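Local coordinates for protein 8-amino-8-demethylriboflavin N,N-dimethyltransferase (Streptomyces davawensis, PDB 4D7K) that catalyses the S-adenosylmethionine-dependent double methylation of 8-amino-8-demethylriboflavin to roseoflavin, the last two steps in the biosynthesis of this antibiotic, at residues L17-Y20 with N21-K25. Numbering follows the deposited sequence.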
loop_
_atom_site.group_PDB
_atom_site.type_symbol
_atom_site.label_atom_id
_atom_site.label_comp_id
_atom_site.label_asym_id
_atom_site.label_seq_id
_atom_site.Cartn_x
_atom_site.Cartn_y
_atom_site.Cartn_z
ATOM N N LEU A 17 -11.120 -2.231 -3.528
ATOM C CA LEU A 17 -10.019 -2.267 -4.491
ATOM C C LEU A 17 -9.462 -0.872 -4.759
ATOM O O LEU A 17 -8.249 -0.674 -4.761
ATOM C CB LEU A 17 -10.466 -2.916 -5.806
ATOM C CG LEU A 17 -10.371 -4.442 -5.843
ATOM C CD1 LEU A 17 -10.923 -5.019 -7.141
ATOM C CD2 LEU A 17 -8.922 -4.873 -5.638
ATOM N N TYR A 18 -10.344 0.096 -4.980
ATOM C CA TYR A 18 -9.903 1.470 -5.184
ATOM C C TYR A 18 -9.167 2.003 -3.949
ATOM O O TYR A 18 -8.213 2.773 -4.066
ATOM C CB TYR A 18 -11.083 2.387 -5.525
ATOM C CG TYR A 18 -10.647 3.817 -5.735
ATOM C CD1 TYR A 18 -10.024 4.200 -6.912
ATOM C CD2 TYR A 18 -10.826 4.774 -4.744
ATOM C CE1 TYR A 18 -9.599 5.496 -7.107
ATOM C CE2 TYR A 18 -10.408 6.078 -4.932
ATOM C CZ TYR A 18 -9.793 6.431 -6.118
ATOM O OH TYR A 18 -9.370 7.723 -6.320
ATOM N N GLN A 19 -9.609 1.582 -2.770
ATOM C CA GLN A 19 -9.035 2.070 -1.521
ATOM C C GLN A 19 -7.613 1.527 -1.298
ATOM O O GLN A 19 -6.761 2.222 -0.748
ATOM C CB GLN A 19 -9.949 1.703 -0.348
ATOM C CG GLN A 19 -9.552 2.323 0.980
ATOM C CD GLN A 19 -9.666 3.833 0.972
ATOM O OE1 GLN A 19 -10.738 4.383 0.714
ATOM N NE2 GLN A 19 -8.557 4.514 1.249
ATOM N N TYR A 20 -7.358 0.294 -1.728
ATOM C CA TYR A 20 -6.000 -0.255 -1.668
ATOM C C TYR A 20 -5.055 0.531 -2.571
ATOM O O TYR A 20 -3.883 0.719 -2.243
ATOM C CB TYR A 20 -5.979 -1.741 -2.057
ATOM C CG TYR A 20 -6.445 -2.660 -0.952
ATOM C CD1 TYR A 20 -5.812 -2.658 0.287
ATOM C CD2 TYR A 20 -7.516 -3.528 -1.142
ATOM C CE1 TYR A 20 -6.230 -3.483 1.306
ATOM C CE2 TYR A 20 -7.946 -4.365 -0.119
ATOM C CZ TYR A 20 -7.293 -4.335 1.102
ATOM O OH TYR A 20 -7.698 -5.158 2.122
ATOM N N ASN A 21 -5.569 0.978 -3.713
ATOM C CA ASN A 21 -4.803 1.812 -4.634
ATOM C C ASN A 21 -4.427 3.139 -3.979
ATOM O O ASN A 21 -3.295 3.603 -4.093
ATOM C CB ASN A 21 -5.600 2.057 -5.917
ATOM C CG ASN A 21 -4.787 2.764 -6.987
ATOM O OD1 ASN A 21 -4.930 3.969 -7.200
ATOM N ND2 ASN A 21 -3.934 2.012 -7.673
ATOM N N VAL A 22 -5.386 3.734 -3.277
ATOM C CA VAL A 22 -5.167 4.986 -2.566
ATOM C C VAL A 22 -4.199 4.828 -1.391
ATOM O O VAL A 22 -3.278 5.627 -1.224
ATOM C CB VAL A 22 -6.500 5.560 -2.052
ATOM C CG1 VAL A 22 -6.264 6.758 -1.141
ATOM C CG2 VAL A 22 -7.404 5.929 -3.226
ATOM N N ASP A 23 -4.401 3.792 -0.583
ATOM C CA ASP A 23 -3.577 3.599 0.602
ATOM C C ASP A 23 -2.137 3.236 0.212
ATOM O O ASP A 23 -1.200 3.418 0.992
ATOM C CB ASP A 23 -4.196 2.530 1.512
ATOM C CG ASP A 23 -5.492 3.005 2.178
ATOM O OD1 ASP A 23 -5.997 4.089 1.809
ATOM O OD2 ASP A 23 -6.014 2.295 3.067
ATOM N N LEU A 24 -1.970 2.745 -1.010
ATOM C CA LEU A 24 -0.647 2.490 -1.554
ATOM C C LEU A 24 0.095 3.813 -1.759
ATOM O O LEU A 24 1.240 3.960 -1.341
ATOM C CB LEU A 24 -0.756 1.706 -2.864
ATOM C CG LEU A 24 0.522 1.382 -3.631
ATOM C CD1 LEU A 24 1.559 0.749 -2.728
ATOM C CD2 LEU A 24 0.191 0.455 -4.780
ATOM N N LYS A 25 -0.569 4.782 -2.383
ATOM C CA LYS A 25 -0.010 6.120 -2.543
ATOM C C LYS A 25 0.287 6.785 -1.196
ATOM O O LYS A 25 1.285 7.487 -1.045
ATOM C CB LYS A 25 -0.965 7.006 -3.344
ATOM C CG LYS A 25 -1.319 6.482 -4.723
ATOM C CD LYS A 25 -2.471 7.295 -5.309
ATOM C CE LYS A 25 -3.221 6.524 -6.382
ATOM N NZ LYS A 25 -2.330 6.132 -7.506
#
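Y18 lays the CE2 side of its ring against V22 one turn further on, with CE2 3.5 Å from CG2, in an i to i+4 contact along helix 13-35 of the O-methyltransferase dimerisation domain. The approach is oblique. With CG beside the carbonyl carbon (chi1 180°), the Y18 ring leans along the helix, and CG2 of V22 also packs on the carbonyl O of Y18, at 3.4 Å. Beneath the side chains the helical bonds are uneven: D23 N reaches Q19 O at 2.8 Å, whereas N21 N to L17 O, at 3.3 Å, is weak. The second subunit of the homodimer meets this part of the helix on more than one side: its Y165 stacks on Y18, its D301 forms a salt bridge with K25, and the two copies of L24 pack together. In the second i to i+4 pair, the bend of Q19 at chi2 turns its amide toward the D23 carboxylate, whose plane lies 57° from that of the amide. D23 OD2 lies near its counterpart in the second subunit, perhaps raising the carboxylate's pKa. Q19 NE2 donates to D23 OD1 at 2.7 Å, the acceptor in the amide plane but the donor 35° above the carboxylate plane.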